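Eukaryotic initiation factor 4F subunit P150 (Saccharomyces cerevisiae, PDB 2VSO) belongs to the eIF4F complex, which interacts with the mRNA cap and is an initial assembly point for the translation apparatus, this chain being the protein's middle, eIF4A-binding domain. Local coordinates at residues D204-P209 against F250-N255; A61-S66 against G101-E106; R132-F137 against T190-F195. All coordinates share one frame; numbering follows the deposited sequence.

Contact 1: D204-P209 against F250-N255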
loop_
_atom_site.group_PDB
_atom_site.type_symbol
_atom_site.label_atom_id
_atom_site.label_comp_id
_atom_site.label_asym_id
_atom_site.label_seq_id
_atom_site.Cartn_x
_atom_site.Cartn_y
_atom_site.Cartn_z
ATOM N N ASP C 204 0.539 -15.724 22.897
ATOM C CA ASP C 204 -0.439 -15.871 21.827
ATOM C C ASP C 204 0.038 -16.865 20.763
ATOM O O ASP C 204 -0.757 -17.400 19.983
ATOM C CB ASP C 204 -0.751 -14.513 21.188
ATOM C CG ASP C 204 -1.515 -13.584 22.123
ATOM O OD1 ASP C 204 -1.533 -13.849 23.343
ATOM O OD2 ASP C 204 -2.092 -12.586 21.641
ATOM N N LEU C 205 1.341 -17.112 20.743
ATOM C CA LEU C 205 1.935 -18.037 19.796
ATOM C C LEU C 205 1.649 -19.497 20.146
ATOM O O LEU C 205 1.695 -20.372 19.275
ATOM C CB LEU C 205 3.439 -17.802 19.711
ATOM C CG LEU C 205 3.963 -17.091 18.466
ATOM C CD1 LEU C 205 2.901 -16.227 17.816
ATOM C CD2 LEU C 205 5.201 -16.293 18.839
ATOM N N THR C 206 1.355 -19.765 21.411
ATOM C CA THR C 206 1.057 -21.131 21.826
ATOM C C THR C 206 -0.440 -21.443 21.845
ATOM O O THR C 206 -0.822 -22.609 21.861
ATOM C CB THR C 206 1.702 -21.475 23.173
ATOM O OG1 THR C 206 1.524 -20.383 24.081
ATOM C CG2 THR C 206 3.186 -21.717 22.993
ATOM N N ASP C 207 -1.280 -20.410 21.816
ATOM C CA ASP C 207 -2.736 -20.591 21.782
ATOM C C ASP C 207 -3.347 -20.268 20.410
ATOM O O ASP C 207 -4.115 -19.312 20.276
ATOM C CB ASP C 207 -3.418 -19.726 22.855
ATOM C CG ASP C 207 -2.781 -19.875 24.230
ATOM O OD1 ASP C 207 -2.405 -21.007 24.600
ATOM O OD2 ASP C 207 -2.665 -18.858 24.947
ATOM N N SER C 208 -3.013 -21.071 19.402
ATOM C CA SER C 208 -3.545 -20.901 18.046
ATOM C C SER C 208 -3.423 -19.459 17.558
ATOM O O SER C 208 -4.376 -18.682 17.646
ATOM C CB SER C 208 -4.998 -21.388 17.953
ATOM O OG SER C 208 -5.904 -20.443 18.497
ATOM N N PRO C 209 -2.244 -19.109 17.024
ATOM C CA PRO C 209 -1.856 -17.738 16.672
ATOM C C PRO C 209 -2.517 -17.268 15.388
ATOM O O PRO C 209 -2.590 -18.032 14.430
ATOM C CB PRO C 209 -0.339 -17.843 16.457
ATOM C CG PRO C 209 0.049 -19.264 16.863
ATOM C CD PRO C 209 -1.184 -20.078 16.703
ATOM N N PHE C 250 11.759 -19.535 19.107
ATOM C CA PHE C 250 11.975 -20.225 17.848
ATOM C C PHE C 250 11.507 -21.681 17.904
ATOM O O PHE C 250 11.163 -22.272 16.885
ATOM C CB PHE C 250 13.433 -20.107 17.416
ATOM C CG PHE C 250 13.744 -18.816 16.715
ATOM C CD1 PHE C 250 14.068 -17.685 17.434
ATOM C CD2 PHE C 250 13.689 -18.731 15.334
ATOM C CE1 PHE C 250 14.339 -16.497 16.790
ATOM C CE2 PHE C 250 13.963 -17.552 14.687
ATOM C CZ PHE C 250 14.289 -16.434 15.410
ATOM N N GLY C 251 11.466 -22.249 19.100
ATOM C CA GLY C 251 10.912 -23.574 19.272
ATOM C C GLY C 251 9.398 -23.594 19.158
ATOM O O GLY C 251 8.805 -24.622 18.868
ATOM N N ILE C 252 8.769 -22.453 19.398
ATOM C CA ILE C 252 7.322 -22.340 19.304
ATOM C C ILE C 252 6.964 -22.167 17.855
ATOM O O ILE C 252 5.888 -22.572 17.417
ATOM C CB ILE C 252 6.791 -21.119 20.093
ATOM C CG1 ILE C 252 6.780 -21.410 21.594
ATOM C CG2 ILE C 252 5.397 -20.743 19.641
ATOM C CD1 ILE C 252 6.409 -20.214 22.409
ATOM N N LEU C 253 7.883 -21.553 17.118
ATOM C CA LEU C 253 7.693 -21.270 15.706
ATOM C C LEU C 253 7.978 -22.499 14.851
ATOM O O LEU C 253 7.301 -22.735 13.860
ATOM C CB LEU C 253 8.583 -20.102 15.271
ATOM C CG LEU C 253 8.405 -18.733 15.933
ATOM C CD1 LEU C 253 9.150 -17.664 15.127
ATOM C CD2 LEU C 253 6.925 -18.352 16.103
ATOM N N ASP C 254 8.988 -23.277 15.224
ATOM C CA ASP C 254 9.248 -24.536 14.539
ATOM C C ASP C 254 8.026 -25.434 14.663
ATOM O O ASP C 254 7.622 -26.089 13.707
ATOM C CB ASP C 254 10.481 -25.235 15.109
ATOM C CG ASP C 254 11.776 -24.565 14.698
ATOM O OD1 ASP C 254 11.748 -23.719 13.776
ATOM O OD2 ASP C 254 12.825 -24.884 15.301
ATOM N N ASN C 255 7.440 -25.449 15.852
ATOM C CA ASN C 255 6.212 -26.182 16.099
ATOM C C ASN C 255 5.122 -25.679 15.178
ATOM O O ASN C 255 4.513 -26.455 14.447
ATOM C CB ASN C 255 5.781 -26.022 17.558
ATOM C CG ASN C 255 4.548 -26.832 17.893
ATOM O OD1 ASN C 255 4.068 -27.618 17.079
ATOM N ND2 ASN C 255 4.027 -26.643 19.100
#

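Contact 2: A61-S66 against G101-E106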
loop_
_atom_site.group_PDB
_atom_site.type_symbol
_atom_site.label_atom_id
_atom_site.label_comp_id
_atom_site.label_asym_id
_atom_site.label_seq_id
_atom_site.Cartn_x
_atom_site.Cartn_y
_atom_site.Cartn_z
ATOM N N ALA C 61 9.578 22.110 20.828
ATOM C CA ALA C 61 9.302 23.389 21.477
ATOM C C ALA C 61 8.053 23.264 22.328
ATOM O O ALA C 61 7.895 23.961 23.333
ATOM C CB ALA C 61 9.127 24.499 20.450
ATOM N N ILE C 62 7.152 22.384 21.909
ATOM C CA ILE C 62 5.947 22.124 22.678
ATOM C C ILE C 62 6.330 21.287 23.886
ATOM O O ILE C 62 5.843 21.522 24.989
ATOM C CB ILE C 62 4.879 21.412 21.819
ATOM C CG1 ILE C 62 4.327 22.366 20.767
ATOM C CG2 ILE C 62 3.739 20.901 22.662
ATOM C CD1 ILE C 62 3.096 21.841 20.083
ATOM N N ALA C 63 7.228 20.325 23.685
ATOM C CA ALA C 63 7.691 19.509 24.803
ATOM C C ALA C 63 8.419 20.383 25.816
ATOM O O ALA C 63 8.230 20.239 27.018
ATOM C CB ALA C 63 8.600 18.380 24.329
ATOM N N ASN C 64 9.242 21.291 25.305
ATOM C CA ASN C 64 10.075 22.143 26.131
ATOM C C ASN C 64 9.302 23.115 27.035
ATOM O O ASN C 64 9.854 23.622 28.007
ATOM C CB ASN C 64 11.088 22.887 25.255
ATOM C CG ASN C 64 12.407 22.131 25.116
ATOM O OD1 ASN C 64 12.605 21.093 25.741
ATOM N ND2 ASN C 64 13.314 22.659 24.307
ATOM N N ILE C 65 8.032 23.360 26.716
ATOM C CA ILE C 65 7.173 24.201 27.539
ATOM C C ILE C 65 7.263 23.825 29.021
ATOM O O ILE C 65 6.981 24.643 29.902
ATOM C CB ILE C 65 5.700 24.129 27.090
ATOM C CG1 ILE C 65 5.427 25.164 26.003
ATOM C CG2 ILE C 65 4.767 24.377 28.255
ATOM C CD1 ILE C 65 4.009 25.127 25.483
ATOM N N SER C 66 7.682 22.590 29.283
ATOM C CA SER C 66 7.711 22.047 30.638
ATOM C C SER C 66 8.751 22.674 31.587
ATOM O O SER C 66 8.798 22.315 32.763
ATOM C CB SER C 66 7.861 20.520 30.591
ATOM O OG SER C 66 6.600 19.877 30.685
ATOM N N GLY C 101 13.669 9.898 19.879
ATOM C CA GLY C 101 15.098 10.080 19.997
ATOM C C GLY C 101 15.504 11.543 19.886
ATOM O O GLY C 101 16.495 11.952 20.490
ATOM N N LYS C 102 14.757 12.341 19.122
ATOM C CA LYS C 102 15.077 13.765 19.035
ATOM C C LYS C 102 14.711 14.517 20.319
ATOM O O LYS C 102 15.376 15.471 20.716
ATOM C CB LYS C 102 14.383 14.438 17.853
ATOM C CG LYS C 102 15.095 15.733 17.459
ATOM C CD LYS C 102 14.227 16.728 16.707
ATOM C CE LYS C 102 15.034 18.007 16.454
ATOM N NZ LYS C 102 14.461 18.979 15.472
ATOM N N VAL C 103 13.627 14.088 20.950
ATOM C CA VAL C 103 13.160 14.713 22.158
ATOM C C VAL C 103 14.075 14.359 23.327
ATOM O O VAL C 103 14.381 15.205 24.161
ATOM C CB VAL C 103 11.713 14.307 22.446
ATOM C CG1 VAL C 103 11.233 14.932 23.764
ATOM C CG2 VAL C 103 10.829 14.740 21.288
ATOM N N VAL C 104 14.517 13.109 23.373
ATOM C CA VAL C 104 15.438 12.653 24.398
ATOM C C VAL C 104 16.768 13.376 24.298
ATOM O O VAL C 104 17.358 13.740 25.311
ATOM C CB VAL C 104 15.703 11.148 24.283
ATOM C CG1 VAL C 104 16.969 10.769 25.027
ATOM C CG2 VAL C 104 14.518 10.366 24.807
ATOM N N LYS C 105 17.229 13.588 23.074
ATOM C CA LYS C 105 18.551 14.151 22.830
ATOM C C LYS C 105 18.565 15.659 23.033
ATOM O O LYS C 105 19.517 16.208 23.583
ATOM C CB LYS C 105 19.015 13.810 21.406
ATOM C CG LYS C 105 20.487 14.090 21.124
ATOM C CD LYS C 105 20.890 13.564 19.749
ATOM C CE LYS C 105 22.403 13.451 19.602
ATOM N NZ LYS C 105 22.794 12.771 18.332
ATOM N N GLU C 106 17.496 16.320 22.598
ATOM C CA GLU C 106 17.484 17.772 22.503
ATOM C C GLU C 106 16.575 18.463 23.523
ATOM O O GLU C 106 16.394 19.681 23.486
ATOM C CB GLU C 106 17.132 18.197 21.073
ATOM C CG GLU C 106 17.953 17.458 20.010
ATOM C CD GLU C 106 17.893 18.113 18.650
ATOM O OE1 GLU C 106 17.246 19.175 18.529
ATOM O OE2 GLU C 106 18.495 17.566 17.699
#

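Contact 3: R132-F137 against T190-F195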
loop_
_atom_site.group_PDB
_atom_site.type_symbol
_atom_site.label_atom_id
_atom_site.label_comp_id
_atom_site.label_asym_id
_atom_site.label_seq_id
_atom_site.Cartn_x
_atom_site.Cartn_y
_atom_site.Cartn_z
ATOM N N ARG C 132 5.357 5.104 29.760
ATOM C CA ARG C 132 4.258 5.142 28.809
ATOM C C ARG C 132 4.060 3.841 28.017
ATOM O O ARG C 132 2.951 3.590 27.549
ATOM C CB ARG C 132 4.402 6.345 27.873
ATOM C CG ARG C 132 3.393 6.395 26.762
ATOM C CD ARG C 132 1.997 6.437 27.304
ATOM N NE ARG C 132 1.773 7.623 28.117
ATOM C CZ ARG C 132 0.724 7.775 28.916
ATOM N NH1 ARG C 132 -0.180 6.810 28.998
ATOM N NH2 ARG C 132 0.581 8.880 29.635
ATOM N N CYS C 133 5.094 3.008 27.864
ATOM C CA CYS C 133 4.866 1.729 27.155
ATOM C C CYS C 133 4.133 0.826 28.114
ATOM O O CYS C 133 3.200 0.128 27.735
ATOM C CB CYS C 133 6.151 1.013 26.688
ATOM S SG CYS C 133 7.298 1.972 25.698
ATOM N N HIS C 134 4.582 0.854 29.364
ATOM C CA HIS C 134 3.968 0.086 30.442
ATOM C C HIS C 134 2.499 0.422 30.570
ATOM O O HIS C 134 1.653 -0.461 30.685
ATOM C CB HIS C 134 4.664 0.379 31.759
ATOM C CG HIS C 134 5.920 -0.409 31.975
ATOM N ND1 HIS C 134 5.954 -1.787 31.893
ATOM C CD2 HIS C 134 7.171 -0.021 32.296
ATOM C CE1 HIS C 134 7.181 -2.207 32.143
ATOM N NE2 HIS C 134 7.940 -1.155 32.397
ATOM N N ALA C 135 2.192 1.707 30.534
ATOM C CA ALA C 135 0.799 2.124 30.589
ATOM C C ALA C 135 0.021 1.554 29.409
ATOM O O ALA C 135 -0.985 0.866 29.588
ATOM C CB ALA C 135 0.691 3.645 30.630
ATOM N N GLU C 136 0.496 1.832 28.200
ATOM C CA GLU C 136 -0.203 1.383 27.004
ATOM C C GLU C 136 -0.202 -0.144 26.909
ATOM O O GLU C 136 -1.163 -0.743 26.435
ATOM C CB GLU C 136 0.398 2.027 25.747
ATOM C CG GLU C 136 0.539 3.557 25.824
ATOM C CD GLU C 136 -0.796 4.288 25.958
ATOM O OE1 GLU C 136 -1.834 3.624 26.123
ATOM O OE2 GLU C 136 -0.809 5.535 25.893
ATOM N N PHE C 137 0.866 -0.770 27.383
ATOM C CA PHE C 137 0.980 -2.221 27.325
ATOM C C PHE C 137 -0.040 -2.865 28.247
ATOM O O PHE C 137 -0.761 -3.778 27.850
ATOM C CB PHE C 137 2.399 -2.672 27.707
ATOM C CG PHE C 137 2.736 -4.077 27.272
ATOM C CD1 PHE C 137 3.036 -4.360 25.935
ATOM C CD2 PHE C 137 2.761 -5.117 28.193
ATOM C CE1 PHE C 137 3.356 -5.657 25.523
ATOM C CE2 PHE C 137 3.076 -6.412 27.795
ATOM C CZ PHE C 137 3.377 -6.682 26.456
ATOM N N THR C 190 15.115 -0.297 27.426
ATOM C CA THR C 190 15.959 -1.387 27.886
ATOM C C THR C 190 15.331 -2.712 27.480
ATOM O O THR C 190 14.197 -2.747 26.998
ATOM C CB THR C 190 16.153 -1.362 29.425
ATOM O OG1 THR C 190 14.907 -1.644 30.080
ATOM C CG2 THR C 190 16.666 -0.005 29.877
ATOM N N GLY C 191 16.070 -3.798 27.685
ATOM C CA GLY C 191 15.594 -5.123 27.343
ATOM C C GLY C 191 14.387 -5.560 28.149
ATOM O O GLY C 191 13.588 -6.360 27.671
ATOM N N LYS C 192 14.242 -5.043 29.368
ATOM C CA LYS C 192 13.180 -5.507 30.257
ATOM C C LYS C 192 11.811 -5.347 29.612
ATOM O O LYS C 192 10.914 -6.157 29.841
ATOM C CB LYS C 192 13.229 -4.798 31.618
ATOM C CG LYS C 192 12.469 -3.474 31.693
ATOM C CD LYS C 192 12.347 -2.984 33.138
ATOM C CE LYS C 192 11.692 -1.607 33.224
ATOM N NZ LYS C 192 11.531 -1.148 34.637
ATOM N N MET C 193 11.658 -4.311 28.795
ATOM C CA MET C 193 10.386 -4.070 28.118
ATOM C C MET C 193 10.265 -4.910 26.839
ATOM O O MET C 193 9.160 -5.224 26.389
ATOM C CB MET C 193 10.204 -2.582 27.818
ATOM C CG MET C 193 8.865 -2.245 27.180
ATOM S SD MET C 193 7.451 -2.177 28.307
ATOM C CE MET C 193 7.855 -0.691 29.226
ATOM N N MET C 194 11.409 -5.274 26.265
ATOM C CA MET C 194 11.454 -6.154 25.107
ATOM C C MET C 194 11.180 -7.608 25.530
ATOM O O MET C 194 10.661 -8.405 24.749
ATOM C CB MET C 194 12.817 -6.035 24.431
ATOM C CG MET C 194 12.865 -6.491 22.994
ATOM S SD MET C 194 11.927 -5.449 21.877
ATOM C CE MET C 194 10.371 -6.316 21.871
ATOM N N PHE C 195 11.518 -7.948 26.773
ATOM C CA PHE C 195 11.217 -9.277 27.296
ATOM C C PHE C 195 9.726 -9.385 27.510
ATOM O O PHE C 195 9.121 -10.426 27.269
ATOM C CB PHE C 195 11.939 -9.545 28.626
ATOM C CG PHE C 195 13.350 -10.038 28.474
ATOM C CD1 PHE C 195 14.388 -9.155 28.232
ATOM C CD2 PHE C 195 13.643 -11.388 28.586
ATOM C CE1 PHE C 195 15.690 -9.611 28.091
ATOM C CE2 PHE C 195 14.948 -11.852 28.444
ATOM C CZ PHE C 195 15.969 -10.961 28.200
#

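Contact 1: D204-P209 against F250-N255
T206, near the C-terminal end of helix 191-206, lies beside I252 of helix 242-257, and their CA atoms, 6.9 Å apart, are the nearest CA pair between the two segments. The interface is built from aliphatic groups. I252 meets two neighbours at once because its two branches diverge from CB. With CG1 anti to the carbonyl carbon (chi1 -77°) and the chain extended beyond it, CD1 runs out to the T206 methyl, where T206 CG2 and I252 CD1 are 3.6 Å apart. Its other branch, CG2, rests on the root of the leucine, 3.5 Å from L205 CB. Such packing between helices separated by one intervening helix illustrates how an all-helical MIF4G domain, a HEAT-type solenoid, is stacked. That intervening helix, 211-228, touches L205 through T213, L214 and V217. Deeper in, the ends of two leucines meet, L205 CD2 lying 3.8 Å from L253 CD2, while L253 also touches I273 of helix 264-278. An alanine in place of I252 would probably open a gap beside L205 CB and leave the T206 methyl without its aliphatic mate. The hydroxyl of T206 turns instead to its own helix, hydrogen-bonding to the carbonyl oxygens of K203 and M202.

Contact 2: A61-S66 against G101-E106
V103 carries CG1 anti to its backbone N (chi1 178°), and this setting directs that methyl at A63, whose CB bond points toward helix 93-106. The two carbons, A63 CB and V103 CG1, are 4.4 Å apart, a light aliphatic touch in keeping with the 77 Å² buried between the segments. The backbones are correspondingly distant: the nearest CA atoms, those of A63 and V103, are separated by 7.7 Å. Within the HEAT-type MIF4G domain, an alpha-helical solenoid, this touch joins helix 52-64 to helix 93-106. The surroundings complete the apolar packing, since L75 of helix 73-88 touches A63 and V125 of helix 122-139 touches V103. Further along, N64 stretches its amide toward the C-terminal end of the other helix. Its chi2 of -5° turns OD1 back to the CA side and sends ND2 outward, yet N64 ND2 stays 4.4 Å from E106 O, too long for a hydrogen bond. N64 OD1 instead accepts a hydrogen bond from the backbone N of N108, just past the end of helix 93-106. Between the helices themselves, NZ of K102 hydrogen-bonds to OG of S56.

Contact 3: R132-F137 against T190-F195
M193 and H134 form the centre of this contact, and the first kind of interaction is made with a ring. The methionine leaves its helix with CG anti to the backbone N (chi1 -177°), then bends at both following torsions, which folds its end across one face of the imidazole. M193 SD lies 4.0 Å from the centroid of the H134 ring and 20° off the ring normal, a Met-aromatic contact over the face. The terminal methyl CE lies over the same face as a CH-pi partner. K192 comes instead at the ring's edge, close to its plane: its extended chain carries the methylene CE to 3.9 Å from H134 NE2.

The second kind is apolar packing. M193 also meets the side chain of C133, with M193 CE 3.5 Å from C133 CB, so that it bridges two successive residues of helix 122-139.

Charged groups lie close by without pairing across the contact. H134 NE2 and K192 NZ are 4.2 Å apart; the lysine would tend to disfavour a protonated histidine, though E196, which touches H134, may offset this. Away from the interface, R132 NH1 pairs with E136 OE2 at 3.4 Å, and K139 makes a salt bridge with the other oxygen, OE1, of that glutamate.

Both C133 and M194 touch I180 of helix 163-185, which lies between these helices in the sequence. Over the segments 132-137 and 191-195 the helix axes run nearly parallel, 12° apart in direction and 11.4 Å at closest approach, as expected of helices stacked side by side in a HEAT-type alpha-helical solenoid such as the MIF4G domain.

Read from the N terminus, the contacts follow one another in series, and none nests in or crosses another. Contact 2 comes first, bringing helix 93-106 back to helix 52-64 and closing a loop that holds helix 73-88. Contact 3 then joins helix 122-139 to helix 191-206 around helix 163-185, and contact 1 ties helix 191-206 to helix 242-257 around helix 211-228. Every closure thus spans a single intervening helix. Contacts 3 and 1 share helix 191-206, using its two ends, whereas contacts 2 and 3 are linked by consecutive helices. The centres of contacts 1 and 2 lie about 40 Å apart, on opposite sides of the chain's centre.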